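Long-range contacts in 'Carboxyl esterase 2 (Tuber melanosporum Mel28, PDB 5MIF), which probably hydrolyses carboxylic esters, as an alpha/beta-hydrolase-fold carboxylesterase of a mycorrhizal fungus: residues 59-64 and 150-155; 226-231 and 289-294; 280-285 and 317-322. All blocks are in the same frame, centred on the assembly; numbering follows the deposited sequence.

Interaction 1. Residues 59-64 and 150-155; sequences EIRDGY and LTPKVA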
# COMPACT_ATOMS: atom_id res chain seq x y z
N GLU A 59 6.57 -34.42 -10.86
CA GLU A 59 6.89 -34.11 -12.24
C GLU A 59 5.84 -33.14 -12.78
O GLU A 59 6.04 -32.50 -13.81
CB GLU A 59 7.00 -35.38 -13.11
CG GLU A 59 7.47 -35.10 -14.55
CD GLU A 59 8.85 -34.42 -14.67
OE1 GLU A 59 9.61 -34.35 -13.67
OE2 GLU A 59 9.17 -33.93 -15.78
N ILE A 60 4.75 -32.98 -12.04
CA ILE A 60 3.87 -31.87 -12.35
C ILE A 60 4.27 -30.71 -11.44
O ILE A 60 4.21 -30.83 -10.21
CB ILE A 60 2.40 -32.25 -12.17
CG1 ILE A 60 2.01 -33.30 -13.22
CG2 ILE A 60 1.50 -31.02 -12.26
CD1 ILE A 60 2.43 -32.94 -14.62
N ARG A 61 4.71 -29.61 -12.03
CA ARG A 61 5.22 -28.48 -11.25
C ARG A 61 4.23 -27.31 -11.22
O ARG A 61 4.41 -26.34 -10.47
CB ARG A 61 6.56 -28.00 -11.80
CG ARG A 61 7.66 -29.03 -11.91
CD ARG A 61 8.19 -29.42 -10.54
NE ARG A 61 9.30 -30.36 -10.66
CZ ARG A 61 10.57 -30.00 -10.81
NH1 ARG A 61 10.91 -28.71 -10.81
NH2 ARG A 61 11.52 -30.91 -10.93
N ASP A 62 3.20 -27.42 -12.04
CA ASP A 62 2.21 -26.37 -12.15
C ASP A 62 0.79 -26.93 -12.17
O ASP A 62 0.49 -27.85 -12.94
CB ASP A 62 2.45 -25.56 -13.43
CG ASP A 62 1.50 -24.41 -13.56
OD1 ASP A 62 1.22 -23.78 -12.53
OD2 ASP A 62 1.05 -24.12 -14.69
N GLY A 63 -0.09 -26.38 -11.34
CA GLY A 63 -1.48 -26.78 -11.35
C GLY A 63 -2.43 -25.74 -10.77
O GLY A 63 -2.01 -24.83 -10.04
N TYR A 64 -3.71 -25.90 -11.07
CA TYR A 64 -4.73 -24.97 -10.59
C TYR A 64 -4.87 -25.08 -9.09
O TYR A 64 -4.71 -26.16 -8.52
CB TYR A 64 -6.07 -25.22 -11.27
CG TYR A 64 -6.04 -25.04 -12.76
CD1 TYR A 64 -5.87 -23.78 -13.32
CD2 TYR A 64 -6.21 -26.12 -13.62
CE1 TYR A 64 -5.85 -23.61 -14.70
CE2 TYR A 64 -6.19 -25.95 -14.99
CZ TYR A 64 -6.02 -24.70 -15.53
OH TYR A 64 -6.00 -24.54 -16.90
N LEU A 150 12.03 -24.82 -15.29
CA LEU A 150 12.19 -24.93 -13.84
C LEU A 150 13.43 -25.73 -13.43
O LEU A 150 13.91 -26.59 -14.17
CB LEU A 150 10.93 -25.56 -13.24
CG LEU A 150 9.67 -24.76 -13.59
CD1 LEU A 150 8.39 -25.51 -13.24
CD2 LEU A 150 9.68 -23.43 -12.86
N THR A 151 13.95 -25.46 -12.23
CA THR A 151 15.04 -26.26 -11.68
C THR A 151 14.51 -27.64 -11.25
O THR A 151 13.33 -27.77 -10.93
CB THR A 151 15.69 -25.56 -10.48
OG1 THR A 151 14.73 -25.46 -9.42
CG2 THR A 151 16.17 -24.16 -10.86
N PRO A 152 15.38 -28.67 -11.24
CA PRO A 152 16.80 -28.60 -11.63
C PRO A 152 17.06 -28.99 -13.08
O PRO A 152 18.21 -29.26 -13.42
CB PRO A 152 17.45 -29.62 -10.68
CG PRO A 152 16.38 -30.68 -10.54
CD PRO A 152 15.04 -29.98 -10.66
N LYS A 153 16.03 -28.99 -13.93
CA LYS A 153 16.23 -29.25 -15.35
C LYS A 153 17.25 -28.27 -15.93
O LYS A 153 18.04 -28.62 -16.80
CB LYS A 153 14.90 -29.18 -16.10
CG LYS A 153 13.82 -29.95 -15.35
CD LYS A 153 12.60 -30.30 -16.19
CE LYS A 153 11.67 -31.20 -15.37
NZ LYS A 153 11.84 -30.91 -13.90
N VAL A 154 17.21 -27.03 -15.45
CA VAL A 154 18.26 -26.07 -15.70
C VAL A 154 18.66 -25.41 -14.39
O VAL A 154 18.06 -25.68 -13.35
CB VAL A 154 17.83 -24.99 -16.71
CG1 VAL A 154 17.53 -25.61 -18.07
CG2 VAL A 154 16.63 -24.19 -16.16
N ALA A 155 19.68 -24.56 -14.43
CA ALA A 155 20.07 -23.79 -13.26
C ALA A 155 20.39 -22.36 -13.65
O ALA A 155 20.50 -22.04 -14.84
CB ALA A 155 21.28 -24.43 -12.58
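E59 swings its carboxylate beside the end of K153, the side chains crossing at a slant: the chain starts away from the partner loop, bends back at chi2 (59°) and brings OE2 3.7 Å from K153 CE. The charges stay slightly apart, with E59 OE1 4.1 Å from K153 NZ, a favourable pairing beyond salt-bridge range. R61 carries most of the contact. Its CB lies 3.4 Å from L150 CD1, the two chains running past one another in opposing senses. Farther out, NH1 donates to T151 O over 2.6 Å, nearly straight (N-H...O 169°) and in the guanidinium plane. P152, which follows a cis peptide bond, has CD at the same group's edge, 3.7 Å from NH2. Over one face K153 NZ meets R61 NH2 at 3.0 Å, two donors tip to tip; this close approach of like charges would probably be eased by E59. Bonds from R61 NH1 to V121 O and from R61 NE to P58 O help hold the guanidinium. An alanine here would probably leave T151 O, V121 O and P58 O without their shared donor group, the arginine CB alone remaining on L150. After R61, D62 turns to K126 N and S127 OG. R61 thus ties the N-terminal loop to the one after strand 142-147, beside V121 and W120, which ends an HGGGW sequence, probably the oxyanion-hole loop of hormone-sensitive-lipase-like esterases.

Interaction 2. Residues 226-231 and 289-294; sequences ESATFK and IRQQGE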
# COMPACT_ATOMS: atom_id res chain seq x y z
N GLU A 226 22.28 -13.88 4.31
CA GLU A 226 21.10 -13.93 5.14
C GLU A 226 20.92 -12.59 5.82
O GLU A 226 21.91 -11.91 6.16
CB GLU A 226 21.21 -15.07 6.13
CG GLU A 226 21.46 -16.37 5.42
CD GLU A 226 21.12 -17.56 6.26
OE1 GLU A 226 21.25 -17.47 7.50
OE2 GLU A 226 20.72 -18.59 5.67
N SER A 227 19.67 -12.18 5.98
CA SER A 227 19.36 -10.88 6.53
C SER A 227 18.65 -11.04 7.86
O SER A 227 18.32 -12.16 8.26
CB SER A 227 18.50 -10.08 5.54
OG SER A 227 17.40 -10.86 5.08
N ALA A 228 18.45 -9.92 8.55
CA ALA A 228 17.86 -9.89 9.89
C ALA A 228 16.55 -10.69 10.00
O ALA A 228 16.34 -11.41 10.98
CB ALA A 228 17.62 -8.44 10.33
N THR A 229 15.68 -10.58 9.00
CA THR A 229 14.38 -11.25 9.10
C THR A 229 14.47 -12.78 8.91
O THR A 229 13.51 -13.48 9.24
CB THR A 229 13.36 -10.69 8.09
OG1 THR A 229 13.93 -10.67 6.78
CG2 THR A 229 12.94 -9.27 8.48
N PHE A 230 15.59 -13.29 8.40
CA PHE A 230 15.81 -14.75 8.39
C PHE A 230 15.75 -15.27 9.82
O PHE A 230 15.10 -16.27 10.10
CB PHE A 230 17.17 -15.13 7.79
CG PHE A 230 17.17 -15.29 6.30
CD1 PHE A 230 17.00 -14.20 5.45
CD2 PHE A 230 17.34 -16.55 5.74
CE1 PHE A 230 17.01 -14.35 4.07
CE2 PHE A 230 17.35 -16.72 4.36
CZ PHE A 230 17.19 -15.62 3.52
N LYS A 231 16.43 -14.54 10.71
CA LYS A 231 16.47 -14.87 12.13
C LYS A 231 15.13 -14.60 12.82
O LYS A 231 14.74 -15.32 13.74
CB LYS A 231 17.59 -14.05 12.80
CG LYS A 231 18.97 -14.45 12.31
CD LYS A 231 19.98 -13.33 12.47
CE LYS A 231 21.35 -13.73 11.90
NZ LYS A 231 22.47 -12.87 12.39
N ILE A 289 12.05 -13.28 4.06
CA ILE A 289 12.69 -12.60 2.93
C ILE A 289 12.33 -11.09 2.91
O ILE A 289 12.77 -10.35 2.02
CB ILE A 289 12.32 -13.29 1.59
CG1 ILE A 289 13.47 -13.22 0.60
CG2 ILE A 289 11.06 -12.72 0.98
CD1 ILE A 289 14.60 -14.12 0.99
N ARG A 290 11.54 -10.64 3.88
CA ARG A 290 11.08 -9.25 3.92
C ARG A 290 12.22 -8.22 3.85
O ARG A 290 12.13 -7.25 3.11
CB ARG A 290 10.24 -9.00 5.19
CG ARG A 290 9.62 -7.61 5.26
CD ARG A 290 9.03 -7.35 6.64
NE ARG A 290 10.08 -6.97 7.58
CZ ARG A 290 9.99 -7.10 8.90
NH1 ARG A 290 8.90 -7.59 9.46
NH2 ARG A 290 11.01 -6.71 9.67
N GLN A 291 13.29 -8.44 4.61
CA GLN A 291 14.40 -7.48 4.67
C GLN A 291 15.04 -7.20 3.30
O GLN A 291 15.50 -6.08 3.03
CB GLN A 291 15.47 -7.96 5.66
CG GLN A 291 16.57 -6.95 5.93
CD GLN A 291 16.11 -5.81 6.82
OE1 GLN A 291 15.38 -6.02 7.79
NE2 GLN A 291 16.53 -4.58 6.49
N GLN A 292 15.09 -8.22 2.46
CA GLN A 292 15.73 -8.09 1.15
C GLN A 292 15.04 -7.06 0.27
O GLN A 292 15.70 -6.21 -0.34
CB GLN A 292 15.77 -9.45 0.43
CG GLN A 292 16.77 -10.39 1.04
CD GLN A 292 16.92 -11.68 0.26
OE1 GLN A 292 16.57 -11.75 -0.92
NE2 GLN A 292 17.40 -12.72 0.94
N GLY A 293 13.72 -7.14 0.18
CA GLY A 293 12.95 -6.19 -0.61
C GLY A 293 13.10 -4.77 -0.11
O GLY A 293 13.34 -3.85 -0.90
N GLU A 294 13.00 -4.59 1.21
CA GLU A 294 13.06 -3.26 1.82
C GLU A 294 14.45 -2.64 1.63
O GLU A 294 14.56 -1.47 1.25
CB GLU A 294 12.68 -3.33 3.31
CG GLU A 294 11.22 -3.73 3.53
CD GLU A 294 10.73 -3.64 4.99
OE1 GLU A 294 11.55 -3.62 5.92
OE2 GLU A 294 9.50 -3.56 5.19
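T229 and Q291 make the hydrogen bond of this contact: Q291 N donates to T229 OG1 over 3.2 Å with an N-H...O angle of 160°. With chi1 at 51°, OG1 stands between the backbone N and the carbonyl carbon of T229, facing the first turn of helix 290-302. The same hydroxyl is also bonded to P288 O, so it accepts from the helix and gives to the loop just ahead of it.

Packing flanks this bond. T229 CG2 lies over one face of the R290 guanidinium, 3.4 Å from R290 NH2, the two side chains meeting at about a right angle. R290 NH1 is bonded to E285 O, which helps fix that flat group beneath the methyl. S227 OG rests 3.5 Å from Q291 CB; it is a buried hydroxyl without a polar partner in the model. Q291 bends at chi2, and its NE2 bonds to D295 OD1 within its own helix.

The aromatic part is made by F230. Q292 NE2 approaches the ring at its edge, 3.6 Å from F230 CE1, with amide and ring planes only 17° apart. Q292 OE1, at the other end of that amide, accepts from T221 N and D222 N. F230 and I289 run alongside each other in the same direction, with CE1 of the ring 3.9 Å from I289 CD1. I289 N is bonded to D287 OD1 and its side chain touches H317, both of a probable Ser-His-Asp triad, so the contact backs the probable active site.

Helix 241-251 packs against F230 and I289 through I244. R290 and E294 lie against V283 of strand 279-284, and E294 also meets L313 of the second subunit. The contact therefore wedges short helix 228-232 against the start of helix 290-302, beside the sheet.

Interaction 3. Residues 280-285 and 317-322; sequences LIVVAE and HGFASI
F319 turns the edge of its ring, not a face, to strand 279-284. V282 CG1, A284 CB and the V283-A284 peptide all meet that edge. CZ is 3.7 Å from V282 CG1, and the valine and phenylalanine side chains cross at about a right angle. Farther along the strand, A284 CB sits 3.8 Å from F319 CE2, and the carbonyl carbon V283 C is 4.2 Å from the same CE2. V282 and A284 both point toward the loop, whereas V283 between them points away, so the ring meets one side of the strand in two places.

H317 adds a smaller contact through its backbone, with N 3.9 Å from A284 CB. Its imidazole is turned elsewhere, NE2 bonded to S190 OG and ND1 to D287 OD2. This is the geometry of a Ser-His-Asp catalytic triad, with S190 probably the nucleophile on its elbow, so the loop beginning at H317 probably carries the triad histidine, and A284 packs directly against that residue's backbone. The loop then turns at G318, whose positive phi (95°) suits glycine; a CB there would run into I322 CD1. G318 O accepts from both S321 N and I322 N, closing the turn that holds F319.

Y218 meets the F319 ring edge-to-face, and its OH bonds to A320 N. V312 of strand 307-312 touches both V282 and F319, while A331 and T334 of helix 329-345 pack on the ring. F319 thus fills the layer between helix 329-345 and the sheet, where strand 279-284 runs between 213-217 and 307-312.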
# COMPACT_ATOMS: atom_id res chain seq x y z
N LEU A 280 7.93 -0.20 -7.87
CA LEU A 280 7.12 -0.36 -6.67
C LEU A 280 7.44 -1.71 -6.01
O LEU A 280 7.33 -2.76 -6.65
CB LEU A 280 5.63 -0.27 -7.00
CG LEU A 280 4.66 -0.76 -5.92
CD1 LEU A 280 4.70 0.14 -4.68
CD2 LEU A 280 3.26 -0.83 -6.47
N ILE A 281 7.83 -1.67 -4.74
CA ILE A 281 8.10 -2.90 -3.99
C ILE A 281 7.09 -3.10 -2.88
O ILE A 281 6.84 -2.22 -2.06
CB ILE A 281 9.52 -2.89 -3.41
CG1 ILE A 281 10.54 -2.76 -4.54
CG2 ILE A 281 9.76 -4.15 -2.56
CD1 ILE A 281 11.96 -2.54 -4.07
N VAL A 282 6.48 -4.28 -2.87
CA VAL A 282 5.51 -4.64 -1.84
C VAL A 282 6.04 -5.85 -1.08
O VAL A 282 6.45 -6.82 -1.70
CB VAL A 282 4.13 -4.94 -2.48
CG1 VAL A 282 3.14 -5.36 -1.42
CG2 VAL A 282 3.62 -3.72 -3.24
N VAL A 283 6.06 -5.79 0.24
CA VAL A 283 6.57 -6.92 1.04
C VAL A 283 5.54 -7.36 2.08
O VAL A 283 4.68 -6.58 2.49
CB VAL A 283 7.90 -6.59 1.76
CG1 VAL A 283 9.02 -6.35 0.74
CG2 VAL A 283 7.73 -5.40 2.72
N ALA A 284 5.61 -8.63 2.48
CA ALA A 284 4.78 -9.13 3.56
C ALA A 284 5.50 -8.90 4.89
O ALA A 284 6.72 -8.97 4.95
CB ALA A 284 4.47 -10.61 3.37
N GLU A 285 4.74 -8.63 5.95
CA GLU A 285 5.35 -8.35 7.24
C GLU A 285 6.02 -9.59 7.84
O GLU A 285 7.18 -9.54 8.26
CB GLU A 285 4.32 -7.82 8.22
CG GLU A 285 4.85 -7.63 9.62
CD GLU A 285 3.76 -7.29 10.62
OE1 GLU A 285 2.60 -7.72 10.39
OE2 GLU A 285 4.06 -6.64 11.64
N HIS A 317 4.55 -14.48 3.18
CA HIS A 317 5.07 -14.73 1.84
C HIS A 317 4.04 -15.47 0.98
O HIS A 317 3.36 -16.39 1.46
CB HIS A 317 6.37 -15.54 1.92
CG HIS A 317 7.21 -15.46 0.69
ND1 HIS A 317 8.14 -14.47 0.48
CD2 HIS A 317 7.24 -16.25 -0.42
CE1 HIS A 317 8.73 -14.66 -0.69
NE2 HIS A 317 8.21 -15.73 -1.25
N GLY A 318 3.88 -15.04 -0.27
CA GLY A 318 2.97 -15.70 -1.18
C GLY A 318 1.58 -15.09 -1.26
O GLY A 318 0.75 -15.57 -2.04
N PHE A 319 1.31 -14.02 -0.51
CA PHE A 319 -0.07 -13.53 -0.44
C PHE A 319 -0.63 -13.08 -1.79
O PHE A 319 -1.85 -13.07 -1.98
CB PHE A 319 -0.22 -12.39 0.59
CG PHE A 319 0.46 -11.08 0.22
CD1 PHE A 319 -0.07 -10.23 -0.75
CD2 PHE A 319 1.57 -10.64 0.93
CE1 PHE A 319 0.53 -9.03 -1.06
CE2 PHE A 319 2.18 -9.43 0.64
CZ PHE A 319 1.67 -8.62 -0.35
N ALA A 320 0.24 -12.74 -2.73
CA ALA A 320 -0.22 -12.23 -4.01
C ALA A 320 -0.66 -13.32 -5.00
O ALA A 320 -1.38 -13.03 -5.94
CB ALA A 320 0.87 -11.36 -4.65
N SER A 321 -0.20 -14.56 -4.80
CA SER A 321 -0.52 -15.62 -5.77
C SER A 321 -1.33 -16.77 -5.16
O SER A 321 -1.91 -17.57 -5.88
CB SER A 321 0.75 -16.18 -6.41
OG SER A 321 1.63 -16.73 -5.45
N ILE A 322 -1.36 -16.85 -3.83
CA ILE A 322 -2.15 -17.89 -3.17
C ILE A 322 -3.58 -17.37 -2.97
O ILE A 322 -3.80 -16.41 -2.22
CB ILE A 322 -1.52 -18.27 -1.83
CG1 ILE A 322 -0.09 -18.77 -2.05
CG2 ILE A 322 -2.40 -19.28 -1.09
CD1 ILE A 322 0.71 -18.91 -0.76

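In the fold
Interaction 1 closes along the chain before the other two open. Its centre lies 26 Å from that of interaction 2 and 22 Å from that of interaction 3, with nearest atoms about 15 and 8 Å away. Interactions 2 and 3 have centres 14 Å apart, touch, and interleave in sequence: 226-231, 280-285, 289-294, 317-322. Strand 279-284 leads directly into helix 290-302, and I289 CG2 packs 3.4 Å from H317 ND1. These two contacts thus lie beside D287 and H317, probable members of the triad, whereas interaction 1 fastens the N-terminal loop beside the probable oxyanion-hole region.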